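Cell division control protein (Pyrococcus abyssi, PDB 6RPP) is the intein of an MCM replicative helicase, a HINT-fold element that probably excises itself from its precursor and joins the flanking segments by protein splicing. Local coordinates at residues Ile29-Ala32 and Glu33-Lys37; Leu38-Asp42 and Asp43-Ala47; Ala108-Ala112 and Arg113-Glu117. The protein carries 2 engineered substitutions. All blocks are in the same frame, centred on the assembly; numbering follows the deposited sequence. Where two conformers were deposited one is given.

Interaction 1. Residues Ile29-Ala32 and Glu33-Lys37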
loop_
_atom_site.group_PDB
_atom_site.type_symbol
_atom_site.label_atom_id
_atom_site.label_comp_id
_atom_site.label_asym_id
_atom_site.label_seq_id
_atom_site.Cartn_x
_atom_site.Cartn_y
_atom_site.Cartn_z
ATOM N N ILE A 29 14.213 -4.837 -8.170
ATOM C CA ILE A 29 14.126 -5.031 -9.622
ATOM C C ILE A 29 15.508 -4.995 -10.253
ATOM O O ILE A 29 15.854 -5.834 -11.100
ATOM C CB ILE A 29 13.204 -3.963 -10.243
ATOM C CG1 ILE A 29 11.779 -4.074 -9.710
ATOM C CG2 ILE A 29 13.231 -4.048 -11.772
ATOM C CD1 ILE A 29 11.024 -5.225 -10.226
ATOM N N GLU A 30 16.327 -4.025 -9.860
ATOM C CA GLU A 30 17.666 -3.925 -10.454
ATOM C C GLU A 30 18.496 -5.183 -10.176
ATOM O O GLU A 30 19.190 -5.700 -11.063
ATOM C CB GLU A 30 18.371 -2.684 -9.910
ATOM C CG GLU A 30 19.682 -2.376 -10.596
ATOM C CD GLU A 30 20.316 -1.076 -10.095
ATOM O OE1 GLU A 30 19.807 -0.505 -9.101
ATOM O OE2 GLU A 30 21.334 -0.640 -10.681
ATOM N N GLU A 31 18.404 -5.724 -8.963
ATOM C CA GLU A 31 19.196 -6.898 -8.651
ATOM C C GLU A 31 18.677 -8.111 -9.416
ATOM O O GLU A 31 19.479 -8.912 -9.926
ATOM C CB GLU A 31 19.153 -7.124 -7.140
ATOM C CG GLU A 31 20.053 -8.229 -6.654
ATOM C CD GLU A 31 20.148 -8.251 -5.153
ATOM O OE1 GLU A 31 21.011 -7.545 -4.585
ATOM O OE2 GLU A 31 19.348 -8.977 -4.546
ATOM N N ALA A 32 17.339 -8.251 -9.505
ATOM C CA ALA A 32 16.762 -9.414 -10.184
ATOM C C ALA A 32 16.993 -9.353 -11.692
ATOM O O ALA A 32 17.093 -10.412 -12.339
ATOM C CB ALA A 32 15.265 -9.533 -9.870
ATOM N N GLU A 33 17.098 -8.135 -12.267
ATOM C CA GLU A 33 17.471 -8.016 -13.686
ATOM C C GLU A 33 18.764 -8.763 -13.985
ATOM O O GLU A 33 18.914 -9.367 -15.057
ATOM C CB GLU A 33 17.647 -6.544 -14.100
ATOM C CG GLU A 33 16.329 -5.858 -14.328
ATOM C CD GLU A 33 16.444 -4.348 -14.491
ATOM O OE1 GLU A 33 17.509 -3.779 -14.167
ATOM O OE2 GLU A 33 15.452 -3.732 -14.938
ATOM N N LYS A 34 19.707 -8.724 -13.056
ATOM C CA LYS A 34 21.033 -9.267 -13.310
ATOM C C LYS A 34 21.202 -10.711 -12.847
ATOM O O LYS A 34 22.143 -11.382 -13.290
ATOM C CB LYS A 34 22.087 -8.388 -12.630
ATOM C CG LYS A 34 22.177 -6.994 -13.242
ATOM C CD LYS A 34 23.301 -6.172 -12.649
ATOM C CE LYS A 34 23.605 -4.957 -13.519
ATOM N NZ LYS A 34 25.004 -4.980 -14.039
ATOM N N ASN A 35 20.329 -11.215 -11.963
ATOM C CA ASN A 35 20.560 -12.570 -11.504
ATOM C C ASN A 35 19.559 -13.559 -12.077
ATOM O O ASN A 35 19.576 -14.735 -11.695
ATOM C CB ASN A 35 20.607 -12.627 -9.970
ATOM C CG ASN A 35 19.299 -12.268 -9.325
ATOM O OD1 ASN A 35 18.260 -12.255 -9.982
ATOM N ND2 ASN A 35 19.346 -11.901 -8.039
ATOM N N GLY A 36 18.696 -13.101 -12.991
ATOM C CA GLY A 36 17.770 -13.964 -13.692
ATOM C C GLY A 36 16.463 -14.210 -12.978
ATOM O O GLY A 36 15.686 -15.057 -13.431
ATOM N N LYS A 37 16.205 -13.518 -11.868
ATOM C CA LYS A 37 15.006 -13.743 -11.076
ATOM C C LYS A 37 13.912 -12.735 -11.380
ATOM O O LYS A 37 12.900 -12.705 -10.685
ATOM C CB LYS A 37 15.366 -13.718 -9.594
ATOM C CG LYS A 37 16.306 -14.869 -9.252
ATOM C CD LYS A 37 16.641 -14.938 -7.774
ATOM C CE LYS A 37 17.432 -16.210 -7.444
ATOM N NZ LYS A 37 18.686 -16.323 -8.252
HETATM O O HOH W 1 20.015 -3.989 -13.545
HETATM O O HOH W 2 17.358 -10.874 -6.143
#

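Interaction 2. Residues Leu38-Asp42 and Asp43-Ala47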
loop_
_atom_site.group_PDB
_atom_site.type_symbol
_atom_site.label_atom_id
_atom_site.label_comp_id
_atom_site.label_asym_id
_atom_site.label_seq_id
_atom_site.Cartn_x
_atom_site.Cartn_y
_atom_site.Cartn_z
ATOM N N LEU A 38 14.107 -11.891 -12.374
ATOM C CA LEU A 38 13.110 -10.875 -12.679
ATOM C C LEU A 38 11.900 -11.539 -13.308
ATOM O O LEU A 38 12.045 -12.359 -14.228
ATOM C CB LEU A 38 13.694 -9.851 -13.641
ATOM C CG LEU A 38 12.740 -8.708 -14.009
ATOM C CD1 LEU A 38 12.603 -7.776 -12.814
ATOM C CD2 LEU A 38 13.259 -7.978 -15.241
ATOM N N GLY A 39 10.714 -11.195 -12.821
ATOM C CA GLY A 39 9.486 -11.680 -13.414
ATOM C C GLY A 39 8.849 -10.575 -14.230
ATOM O O GLY A 39 8.996 -9.405 -13.921
ATOM N N ARG A 40 8.133 -10.950 -15.273
ATOM C CA ARG A 40 7.484 -9.950 -16.103
ATOM C C ARG A 40 6.009 -10.273 -16.236
ATOM O O ARG A 40 5.639 -11.439 -16.386
ATOM C CB ARG A 40 8.137 -9.879 -17.482
ATOM C CG ARG A 40 9.515 -9.223 -17.478
ATOM C CD ARG A 40 10.027 -9.049 -18.906
ATOM N NE ARG A 40 11.403 -8.559 -18.954
ATOM C CZ ARG A 40 12.477 -9.321 -18.783
ATOM N NH1 ARG A 40 12.342 -10.622 -18.542
ATOM N NH2 ARG A 40 13.689 -8.781 -18.844
ATOM N N VAL A 41 5.179 -9.237 -16.127
ATOM C CA VAL A 41 3.764 -9.296 -16.463
ATOM C C VAL A 41 3.510 -8.291 -17.579
ATOM O O VAL A 41 4.357 -7.458 -17.896
ATOM C CB VAL A 41 2.851 -9.014 -15.254
ATOM C CG1 VAL A 41 2.860 -10.192 -14.286
ATOM C CG2 VAL A 41 3.256 -7.713 -14.559
ATOM N N ASP A 42 2.321 -8.386 -18.177
ATOM C CA ASP A 42 1.995 -7.551 -19.329
ATOM C C ASP A 42 2.239 -6.068 -19.066
ATOM O O ASP A 42 2.619 -5.328 -19.982
ATOM C CB ASP A 42 0.541 -7.787 -19.738
ATOM C CG ASP A 42 0.322 -9.175 -20.297
ATOM O OD1 ASP A 42 -0.719 -9.793 -19.982
ATOM O OD2 ASP A 42 1.205 -9.656 -21.043
ATOM N N ASP A 43 2.054 -5.618 -17.833
ATOM C CA ASP A 43 2.167 -4.196 -17.525
ATOM C C ASP A 43 3.202 -3.930 -16.431
ATOM O O ASP A 43 3.067 -2.963 -15.666
ATOM C CB ASP A 43 0.798 -3.632 -17.124
ATOM C CG ASP A 43 0.347 -4.129 -15.746
ATOM O OD1 ASP A 43 0.685 -5.284 -15.389
ATOM O OD2 ASP A 43 -0.317 -3.367 -15.008
ATOM N N GLY A 44 4.233 -4.773 -16.319
ATOM C CA GLY A 44 5.191 -4.492 -15.254
ATOM C C GLY A 44 6.039 -5.709 -14.915
ATOM O O GLY A 44 6.257 -6.588 -15.765
ATOM N N PHE A 45 6.513 -5.703 -13.662
ATOM C CA PHE A 45 7.600 -6.551 -13.212
ATOM C C PHE A 45 7.411 -6.960 -11.762
ATOM O O PHE A 45 6.851 -6.210 -10.966
ATOM C CB PHE A 45 8.937 -5.797 -13.305
ATOM C CG PHE A 45 9.188 -5.164 -14.633
ATOM C CD1 PHE A 45 9.822 -5.889 -15.645
ATOM C CD2 PHE A 45 8.805 -3.855 -14.881
ATOM C CE1 PHE A 45 10.057 -5.316 -16.886
ATOM C CE2 PHE A 45 9.026 -3.286 -16.143
ATOM C CZ PHE A 45 9.666 -4.010 -17.125
ATOM N N TYR A 46 7.950 -8.129 -11.409
ATOM C CA TYR A 46 8.072 -8.500 -10.004
ATOM C C TYR A 46 9.472 -9.037 -9.751
ATOM O O TYR A 46 10.170 -9.462 -10.678
ATOM C CB TYR A 46 7.016 -9.528 -9.567
ATOM C CG TYR A 46 7.041 -10.820 -10.288
ATOM C CD1 TYR A 46 6.359 -10.978 -11.478
ATOM C CD2 TYR A 46 7.685 -11.905 -9.749
ATOM C CE1 TYR A 46 6.360 -12.179 -12.144
ATOM C CE2 TYR A 46 7.679 -13.129 -10.412
ATOM C CZ TYR A 46 7.021 -13.252 -11.594
ATOM O OH TYR A 46 7.029 -14.475 -12.240
ATOM N N ALA A 47 9.869 -8.990 -8.485
ATOM C CA ALA A 47 11.185 -9.452 -8.090
ATOM C C ALA A 47 11.116 -9.920 -6.646
ATOM O O ALA A 47 10.343 -9.380 -5.854
ATOM C CB ALA A 47 12.223 -8.328 -8.228
#

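Interaction 3. Residues Ala108-Ala112 and Arg113-Glu117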
loop_
_atom_site.group_PDB
_atom_site.type_symbol
_atom_site.label_atom_id
_atom_site.label_comp_id
_atom_site.label_asym_id
_atom_site.label_seq_id
_atom_site.Cartn_x
_atom_site.Cartn_y
_atom_site.Cartn_z
ATOM N N ALA A 108 -14.913 -4.599 5.242
ATOM C CA ALA A 108 -14.916 -5.031 3.864
ATOM C C ALA A 108 -13.899 -4.204 3.112
ATOM O O ALA A 108 -13.330 -3.240 3.635
ATOM C CB ALA A 108 -16.297 -4.896 3.213
ATOM N N MET A 109 -13.647 -4.586 1.878
ATOM C CA MET A 109 -12.658 -3.867 1.112
ATOM C C MET A 109 -13.363 -3.032 0.044
ATOM O O MET A 109 -14.361 -3.452 -0.548
ATOM C CB MET A 109 -11.601 -4.832 0.539
ATOM C CG MET A 109 -10.550 -5.374 1.684
ATOM S SD MET A 109 -9.661 -6.748 0.920
ATOM C CE MET A 109 -9.592 -6.246 -0.805
ATOM N N ARG A 110 -12.856 -1.815 -0.151
ATOM C CA ARG A 110 -13.467 -0.822 -1.027
ATOM C C ARG A 110 -12.369 -0.177 -1.860
ATOM O O ARG A 110 -11.384 0.320 -1.303
ATOM C CB ARG A 110 -14.198 0.238 -0.204
ATOM C CG ARG A 110 -14.930 1.294 -1.020
ATOM C CD ARG A 110 -16.081 1.906 -0.214
ATOM N NE ARG A 110 -17.046 0.894 0.240
ATOM C CZ ARG A 110 -17.836 1.042 1.299
ATOM N NH1 ARG A 110 -17.810 2.160 2.008
ATOM N NH2 ARG A 110 -18.667 0.070 1.650
ATOM N N LYS A 111 -12.584 -0.118 -3.179
ATOM C CA LYS A 111 -11.637 0.525 -4.077
ATOM C C LYS A 111 -11.550 2.021 -3.780
ATOM O O LYS A 111 -12.539 2.674 -3.406
ATOM C CB LYS A 111 -12.049 0.317 -5.545
ATOM C CG LYS A 111 -11.950 -1.118 -6.047
ATOM C CD LYS A 111 -12.526 -1.215 -7.464
ATOM C CE LYS A 111 -12.724 -2.651 -7.927
ATOM N NZ LYS A 111 -11.543 -3.145 -8.693
ATOM N N ALA A 112 -10.351 2.579 -3.996
ATOM C CA ALA A 112 -10.141 4.007 -3.734
ATOM C C ALA A 112 -11.205 4.866 -4.420
ATOM O O ALA A 112 -11.780 5.799 -3.818
ATOM C CB ALA A 112 -8.740 4.414 -4.210
ATOM N N ARG A 113 -11.509 4.551 -5.693
ATOM C CA ARG A 113 -12.472 5.328 -6.466
ATOM C C ARG A 113 -13.908 5.139 -5.993
ATOM O O ARG A 113 -14.789 5.885 -6.441
ATOM C CB ARG A 113 -12.391 4.962 -7.947
ATOM C CG ARG A 113 -12.846 3.552 -8.307
ATOM C CD ARG A 113 -12.680 3.321 -9.814
ATOM N NE ARG A 113 -12.971 1.934 -10.179
ATOM C CZ ARG A 113 -12.620 1.377 -11.332
ATOM N NH1 ARG A 113 -11.958 2.086 -12.240
ATOM N NH2 ARG A 113 -12.930 0.107 -11.569
ATOM N N ASP A 114 -14.165 4.161 -5.120
ATOM C CA ASP A 114 -15.497 3.925 -4.554
ATOM C C ASP A 114 -15.624 4.465 -3.126
ATOM O O ASP A 114 -16.725 4.425 -2.560
ATOM C CB ASP A 114 -15.801 2.414 -4.540
ATOM C CG ASP A 114 -15.798 1.787 -5.936
ATOM O OD1 ASP A 114 -15.780 2.538 -6.929
ATOM O OD2 ASP A 114 -15.809 0.538 -6.041
ATOM N N LEU A 115 -14.529 4.979 -2.550
ATOM C CA LEU A 115 -14.573 5.555 -1.203
ATOM C C LEU A 115 -15.393 6.827 -1.163
ATOM O O LEU A 115 -15.400 7.628 -2.111
ATOM C CB LEU A 115 -13.186 5.921 -0.708
ATOM C CG LEU A 115 -12.192 4.828 -0.359
ATOM C CD1 LEU A 115 -10.870 5.531 -0.059
ATOM C CD2 LEU A 115 -12.624 4.118 0.868
ATOM N N GLU A 116 -16.096 6.994 -0.065
ATOM C CA GLU A 116 -16.867 8.199 0.166
ATOM C C GLU A 116 -16.336 8.870 1.421
ATOM O O GLU A 116 -15.817 8.207 2.321
ATOM C CB GLU A 116 -18.361 7.896 0.318
ATOM C CG GLU A 116 -18.951 7.075 -0.835
ATOM C CD GLU A 116 -19.342 7.914 -2.050
ATOM O OE1 GLU A 116 -19.954 8.994 -1.875
ATOM O OE2 GLU A 116 -19.049 7.474 -3.188
ATOM N N GLU A 117 -16.488 10.190 1.479
ATOM C CA GLU A 117 -16.159 10.876 2.716
ATOM C C GLU A 117 -16.944 10.296 3.876
ATOM O O GLU A 117 -18.164 10.080 3.776
ATOM C CB GLU A 117 -16.428 12.373 2.573
ATOM C CG GLU A 117 -15.618 12.933 1.418
ATOM C CD GLU A 117 -15.804 14.427 1.201
ATOM O OE1 GLU A 117 -16.516 15.080 2.012
ATOM O OE2 GLU A 117 -15.214 14.928 0.210
HETATM O O HOH W 3 -15.101 -1.197 -3.891
#

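Interaction 1. Residues Ile29-Ala32 and Glu33-Lys37
N35 holds its CG between its own backbone N and carbonyl carbon (chi1 65°), which swings the amide back over A32 and along the end of the helix. E33 puts CG beside its backbone N instead, and its extended chain runs back over the preceding turn, with E33 CG 3.3 Å from I29 O. The E33 carboxylate then passes I29 obliquely, E33 OE2 lying 3.9 Å from I29 CG2, while E33 N gives I29 O a 2.9 Å helical hydrogen bond. OE1 of the same glutamate takes a 2.6 Å hydrogen bond from a water that also donates to E30 O, so the water bridges the carboxylate to a backbone carbonyl of the preceding turn. A second water joins N35 ND2 to E31 OE2, accepting from ND2 at 2.9 Å; the carboxylate and amide planes it links stand 52° apart. These residues form the C-terminal end of helix 21-35, where the regular bonding frays. A32 O faces three successive donors, the backbone N atoms of N35, G36 and K37, each bond weak. The firmer acceptor for K37 N is N35 OD1 at 3.1 Å, which closes an Asx turn and suits asparagine, whose short amide can reach a backbone N two residues on. G36 leaves the helix with positive phi (86°), a conformation that glycine adopts more readily than other residues. A32 is buried, and its methyl meets K37 CB at 4.2 Å before packing on L38 and A47; the small residue allows the returning chain to come close. I29, also buried, turns its branched side chain to L38, F45 and A47, and K37 lies against P48.

Interaction 2. Residues Leu38-Asp42 and Asp43-Ala47
Y46 lays one face of its ring against G39, whose CA stands 3.5 Å from the centroid of the Y46 ring and 17° off the ring normal, a CH-pi contact over the face. The ring reaches across because CG of Y46 lies between its backbone N and carbonyl carbon (chi1 60°), the less roomy choice. Glycine suits position 39, since a CB there would run into the ring. Y46 also meets the ring of W72 and touches I70, both on strand 63-75. G39 and Y46 are tied through their backbones as well: G39 N donates to Y46 O at 2.8 Å, and Y46 N to G39 O at 3.0 Å, making an antiparallel hydrogen-bonded pair. Strands 39-41 and 44-56 thus make a tight beta hairpin, turned by a type I turn from V41 to G44. V41 and G44 close it, V41 N bonding G44 O at 2.9 Å and G44 N returning the bond to V41 O. V41 shares the Y46 side of the sheet; its CG2 sits 3.4 Å from G44 O and also meets D43 OD1 at 3.6 Å. The backbone angles of G44 would jam a CB against the preceding carbonyl, so glycine is called for. F45 faces the other way, paired with R40 at a non-hydrogen-bonded position. Its CD1 meets R40 CG at 3.8 Å, the aliphatic stem rather than the charge, and ring and guanidinium planes stand 70° apart. L38 CD2 adds to this apolar patch, 4.0 Å from F45 CD1, and both residues also pack on I29 of helix 21-35.

Interaction 3. Residues Ala108-Ala112 and Arg113-Glu117
K111 O receives the shortest bond of this turn, from D114 N at 2.8 Å, and the donor stands well above the carbonyl plane, 56° out of it. One residue on, L115 N bonds A112 O at 3.1 Å in the same manner. These two overlapping bonds, each three residues back, make a short 3-10 turn that takes the chain off the end of strand 106-111. D114 lies alongside K111, and a water ties them further, accepting from K111 N and donating to D114 OD2 at 2.9 Å; the short aspartate keeps its carboxylate close enough to share it. R110 sends CG anti to its backbone N (chi1 -177°) and lies against D114, R110 CD coming 3.5 Å from D114 O. Its charge is used elsewhere: a bend at chi3 lets NH1 form a salt bridge with E103 and a hydrogen bond to N119. K111 and R113 run side by side, with K111 NZ 4.6 Å from R113 NH2, a proximity of like charges that probably costs something. L115 folds back over the turn, its CB 3.4 Å from A112 O and its CD2 4.1 Å from R110 CG. A112 shares backbone bonding with H97, which ends a T-x-x-H sequence matching the conserved intein motif. Buried L115 packs on V83 of strand 80-85 and on V134 and I137 of strand 128-140. With an alanine here a gap toward these three would probably open, and R110 CG would lose its neighbour. A112, small enough to sit close, rests on F99 of strand 98-103, so the turn is set against three strands beside its own.

Overall arrangement
From the N terminus, the chain first meets interaction 1, which ends helix 21-35 and turns it toward strand 39-41. Interaction 2 opens at the very next residue and closes the hairpin of strands 39-41 and 44-56, at the edge of the four-stranded sheet. The two are in series, yet they touch: A32 and I29 pack on A47 and F45, so helix end and hairpin form one unit. Interaction 3 comes much later, on the other side of the chain's centre from interaction 1, about 35 Å between centres. It joins edge strand 106-111 of the six-stranded sheet to the loop before strand 120-125. None nests within or crosses another.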